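Local coordinates for uncharacterized DUF364 family protein (Pyrococcus horikoshii, PDB 3NPG) that is of unknown function but belongs to the DUF364 family, whose members are putative heavy-metal chelation proteins with a Rossmann-like domain, at residues A[11-15]-A[71-75]; A[44-48]-A[86-91]. All coordinates share one frame. Numbering follows the deposited sequence.

Contact 1 of 2, residues A[11-15]-A[71-75]; sequences KKKAM and IDKAD
Lys-11 lays its side chain across the C-terminal end of helix 67-72, its CB 3.3 Å from Ile-71 O and 4.1 Å from Ala-74 CB. Segment 11-15 is regular helix, Met-15 N bonding to Lys-11 O at 2.9 Å; in 71-75 the helix runs out, Lys-73 being the first residue to leave helical phi/psi (-90/17). The closest CA pair is Lys-11 with Ile-71, 5.7 Å apart. From a chi1 of p, Lys-11 extends through three t torsions and carries its NZ to three acceptors: hydrogen bonds to Asp-72 O (2.8 Å), Asp-72 OD1 (2.8 Å) and Asp-75 OD1 (3.1 Å), the two carboxylate bonds also being salt bridges. Asp-72 has its CA-to-CB bond pointing away, yet its t rotamer returns the carboxylate to Lys-11. Asp-75 OD2 is held by Ser-8, in the same helix as Lys-11. Beside this network lies an apolar patch: Ile-71 CG2 meets Met-15 CG at 3.5 Å and Ala-14 CB at 3.9 Å, while SE of Met-15, a selenomethionine, sits 4.1 Å from Asp-72 CB. The contact joins the N-terminal helix 6-17 to the end of helix 67-72. The ammonium group of the buried Lys-11 is shared by two carboxylates and a backbone carbonyl, so the attachment is directional and its charge more than met.

Contact 2 of 2, residues A[44-48]-A[86-91]; sequences ALGVA and VAAINA
Val-86 opens the helical segment 86-91, which runs roughly antiparallel to strand 44-48, with 146° between the N-to-C directions and an axis approach of 5.7 Å. Its CG1 touches Ala-48 CB at 3.9 Å. Ala-87 follows, with CB 3.8 Å and N 3.5 Å from Ala-48 CB, and its CA lies 4.4 Å from that of Val-47. Its carbonyl accepts the helical bond from Ala-91 N (2.9 Å) and also receives a CA-H...O contact from Gly-46, CA to O 3.5 Å. Ala-88 and Ile-89 turn to other neighbours, among them Ile-71. One turn on from Val-86, Asn-90 (chi1 m, chi2 -23°) sends ND2 to Val-47 O, a 2.6 Å hydrogen bond; the same nitrogen also bonds Thr-199 O, from a loop. Ala-91 ends the segment with its N 3.4 Å from Gly-46 CA, the two CA atoms only 3.5 Å apart, and its O 3.5 Å from Ala-44 CB. An ideal CB on Gly-46 would stand 2.0 Å from Ala-91 N, so glycine and small alanines permit this very close strand-helix packing. Strand 43-49 edges the antiparallel sheet 22-27/32-38/43-49; the CA-to-CB bonds of Leu-45 and Val-47 point away from this helix, and their side chains touch helix 223-232. With backbone against backbone and a buried amide tied to a strand carbonyl, the interface depends on small residues and one polar anchor.

Helix 79-96 connects the two contacts, whose centres lie 12 Å apart. In contact 2 it meets strand 43-49; elsewhere on its surface, Ile-89 and Ala-88 receive contact 1. Ile-89 CG1 packs 3.7 Å from Ile-71 CG2 and 4.0 Å from Ala-14 CB, Ile-89 CD1 is 3.8 Å from Ala-74 CB, and Ala-88 CB is 3.8 Å from Ile-71 CG1. Helices 6-17 and 67-72 are thus layered onto a helix that itself rests on the three-stranded sheet. In sequence the segments alternate, interlacing the N-terminal family region. The salt-bridge network of contact 1 and the Asn-90 bond of contact 2 are separate polar elements, with this apolar packing between the two contacts.

Contact 1 of 2, residues A[11-15]-A[71-75]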
loop_
_atom_site.group_PDB
_atom_site.type_symbol
_atom_site.label_atom_id
_atom_site.label_comp_id
_atom_site.label_asym_id
_atom_site.label_seq_id
_atom_site.Cartn_x
_atom_site.Cartn_y
_atom_site.Cartn_z
ATOM N N LYS A 11 -5.847 -22.195 20.656
ATOM C CA LYS A 11 -6.787 -23.036 19.901
ATOM C C LYS A 11 -6.983 -24.415 20.546
ATOM O O LYS A 11 -8.090 -24.946 20.522
ATOM C CB LYS A 11 -6.374 -23.162 18.410
ATOM C CG LYS A 11 -5.188 -24.078 18.159
ATOM C CD LYS A 11 -5.258 -24.714 16.806
ATOM C CE LYS A 11 -4.121 -25.674 16.585
ATOM N NZ LYS A 11 -4.222 -26.344 15.266
ATOM N N LYS A 12 -5.911 -24.975 21.156
ATOM C CA LYS A 12 -5.973 -26.272 21.843
ATOM C C LYS A 12 -6.928 -26.196 23.035
ATOM O O LYS A 12 -7.712 -27.121 23.254
ATOM C CB LYS A 12 -4.572 -26.709 22.316
ATOM C CG LYS A 12 -3.650 -27.157 21.199
ATOM C CD LYS A 12 -2.208 -27.253 21.705
ATOM C CE LYS A 12 -1.225 -27.671 20.635
ATOM N NZ LYS A 12 -1.128 -26.673 19.538
ATOM N N LYS A 13 -6.887 -25.075 23.783
ATOM C CA LYS A 13 -7.767 -24.849 24.931
ATOM C C LYS A 13 -9.200 -24.590 24.466
ATOM O O LYS A 13 -10.146 -25.065 25.095
ATOM C CB LYS A 13 -7.268 -23.653 25.774
ATOM C CG LYS A 13 -5.921 -23.867 26.453
ATOM C CD LYS A 13 -5.491 -22.610 27.208
ATOM C CE LYS A 13 -4.164 -22.777 27.905
ATOM N N ALA A 14 -9.359 -23.815 23.370
ATOM C CA ALA A 14 -10.670 -23.445 22.815
ATOM C C ALA A 14 -11.416 -24.645 22.217
ATOM O O ALA A 14 -12.641 -24.703 22.303
ATOM C CB ALA A 14 -10.504 -22.354 21.767
HETATM N N MSE A 15 -10.678 -25.607 21.614
HETATM C CA MSE A 15 -11.286 -26.806 21.019
HETATM C C MSE A 15 -11.885 -27.733 22.074
HETATM O O MSE A 15 -12.825 -28.471 21.781
HETATM C CB MSE A 15 -10.282 -27.553 20.144
HETATM C CG MSE A 15 -10.173 -26.978 18.757
HETATM SE SE MSE A 15 -8.954 -27.953 17.615
HETATM C CE MSE A 15 -7.290 -27.591 18.529
ATOM N N ILE A 71 -11.452 -23.464 14.423
ATOM C CA ILE A 71 -10.496 -23.272 15.530
ATOM C C ILE A 71 -9.140 -23.935 15.243
ATOM O O ILE A 71 -8.103 -23.367 15.580
ATOM C CB ILE A 71 -11.102 -23.728 16.903
ATOM C CG1 ILE A 71 -12.436 -22.995 17.193
ATOM C CG2 ILE A 71 -10.099 -23.512 18.051
ATOM C CD1 ILE A 71 -13.267 -23.605 18.316
ATOM N N ASP A 72 -9.147 -25.117 14.598
ATOM C CA ASP A 72 -7.905 -25.822 14.262
ATOM C C ASP A 72 -7.047 -25.005 13.278
ATOM O O ASP A 72 -5.819 -25.089 13.318
ATOM C CB ASP A 72 -8.211 -27.214 13.685
ATOM C CG ASP A 72 -6.971 -28.041 13.399
ATOM O OD1 ASP A 72 -6.110 -28.151 14.300
ATOM O OD2 ASP A 72 -6.863 -28.579 12.274
ATOM N N LYS A 73 -7.698 -24.186 12.429
ATOM C CA LYS A 73 -7.017 -23.375 11.418
ATOM C C LYS A 73 -6.626 -21.972 11.940
ATOM O O LYS A 73 -6.315 -21.091 11.142
ATOM C CB LYS A 73 -7.890 -23.254 10.149
ATOM C CG LYS A 73 -8.194 -24.598 9.470
ATOM C CD LYS A 73 -7.011 -25.124 8.683
ATOM C CE LYS A 73 -7.290 -26.470 8.082
ATOM N NZ LYS A 73 -8.361 -26.403 7.057
ATOM N N ALA A 74 -6.612 -21.780 13.277
ATOM C CA ALA A 74 -6.242 -20.495 13.875
ATOM C C ALA A 74 -4.747 -20.216 13.738
ATOM O O ALA A 74 -4.355 -19.060 13.618
ATOM C CB ALA A 74 -6.643 -20.461 15.334
ATOM N N ASP A 75 -3.909 -21.275 13.761
ATOM C CA ASP A 75 -2.455 -21.122 13.633
ATOM C C ASP A 75 -1.983 -21.380 12.183
ATOM O O ASP A 75 -0.811 -21.719 11.960
ATOM C CB ASP A 75 -1.715 -22.038 14.635
ATOM C CG ASP A 75 -2.031 -23.520 14.490
ATOM O OD1 ASP A 75 -3.058 -23.852 13.855
ATOM O OD2 ASP A 75 -1.278 -24.343 15.050
#

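Contact 2 of 2, residues A[44-48]-A[86-91]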
loop_
_atom_site.group_PDB
_atom_site.type_symbol
_atom_site.label_atom_id
_atom_site.label_comp_id
_atom_site.label_asym_id
_atom_site.label_seq_id
_atom_site.Cartn_x
_atom_site.Cartn_y
_atom_site.Cartn_z
ATOM N N ALA A 44 -23.975 -17.110 20.626
ATOM C CA ALA A 44 -22.869 -16.191 20.914
ATOM C C ALA A 44 -22.177 -15.784 19.624
ATOM O O ALA A 44 -21.960 -16.624 18.743
ATOM C CB ALA A 44 -21.871 -16.846 21.854
ATOM N N LEU A 45 -21.840 -14.496 19.498
ATOM C CA LEU A 45 -21.190 -13.992 18.295
ATOM C C LEU A 45 -19.748 -13.575 18.571
ATOM O O LEU A 45 -19.494 -12.725 19.422
ATOM C CB LEU A 45 -21.997 -12.821 17.695
ATOM C CG LEU A 45 -21.582 -12.340 16.293
ATOM C CD1 LEU A 45 -21.747 -13.442 15.254
ATOM C CD2 LEU A 45 -22.384 -11.141 15.888
ATOM N N GLY A 46 -18.820 -14.203 17.869
ATOM C CA GLY A 46 -17.406 -13.882 17.967
ATOM C C GLY A 46 -16.910 -13.186 16.722
ATOM O O GLY A 46 -17.328 -13.531 15.609
ATOM N N VAL A 47 -16.043 -12.170 16.893
ATOM C CA VAL A 47 -15.512 -11.409 15.762
ATOM C C VAL A 47 -13.995 -11.356 15.770
ATOM O O VAL A 47 -13.378 -11.494 16.822
ATOM C CB VAL A 47 -16.139 -9.985 15.643
ATOM C CG1 VAL A 47 -17.627 -10.059 15.319
ATOM C CG2 VAL A 47 -15.897 -9.164 16.906
ATOM N N ALA A 48 -13.392 -11.181 14.586
ATOM C CA ALA A 48 -11.949 -11.010 14.435
ATOM C C ALA A 48 -11.693 -10.070 13.280
ATOM O O ALA A 48 -12.219 -10.289 12.185
ATOM C CB ALA A 48 -11.279 -12.350 14.181
ATOM N N VAL A 86 -9.721 -17.325 14.731
ATOM C CA VAL A 86 -9.750 -16.404 15.878
ATOM C C VAL A 86 -11.197 -15.948 16.171
ATOM O O VAL A 86 -11.608 -15.932 17.332
ATOM C CB VAL A 86 -8.786 -15.204 15.671
ATOM C CG1 VAL A 86 -8.986 -14.139 16.744
ATOM C CG2 VAL A 86 -7.333 -15.671 15.637
ATOM N N ALA A 87 -11.990 -15.655 15.108
ATOM C CA ALA A 87 -13.410 -15.291 15.261
ATOM C C ALA A 87 -14.196 -16.436 15.902
ATOM O O ALA A 87 -15.088 -16.191 16.710
ATOM C CB ALA A 87 -14.012 -14.933 13.910
ATOM N N ALA A 88 -13.822 -17.695 15.579
ATOM C CA ALA A 88 -14.444 -18.889 16.158
ATOM C C ALA A 88 -14.022 -19.081 17.618
ATOM O O ALA A 88 -14.848 -19.468 18.441
ATOM C CB ALA A 88 -14.084 -20.117 15.342
ATOM N N ILE A 89 -12.728 -18.808 17.942
ATOM C CA ILE A 89 -12.231 -18.877 19.330
ATOM C C ILE A 89 -12.970 -17.841 20.184
ATOM O O ILE A 89 -13.398 -18.149 21.297
ATOM C CB ILE A 89 -10.675 -18.682 19.395
ATOM C CG1 ILE A 89 -9.941 -19.859 18.732
ATOM C CG2 ILE A 89 -10.196 -18.481 20.853
ATOM C CD1 ILE A 89 -8.466 -19.629 18.511
ATOM N N ASN A 90 -13.172 -16.628 19.627
ATOM C CA ASN A 90 -13.908 -15.558 20.293
ATOM C C ASN A 90 -15.385 -15.919 20.466
ATOM O O ASN A 90 -15.975 -15.592 21.493
ATOM C CB ASN A 90 -13.760 -14.248 19.524
ATOM C CG ASN A 90 -12.355 -13.694 19.537
ATOM O OD1 ASN A 90 -11.541 -14.001 20.414
ATOM N ND2 ASN A 90 -12.049 -12.838 18.581
ATOM N N ALA A 91 -15.977 -16.616 19.467
ATOM C CA ALA A 91 -17.372 -17.060 19.533
ATOM C C ALA A 91 -17.579 -18.004 20.709
ATOM O O ALA A 91 -18.492 -17.795 21.514
ATOM C CB ALA A 91 -17.761 -17.746 18.235
#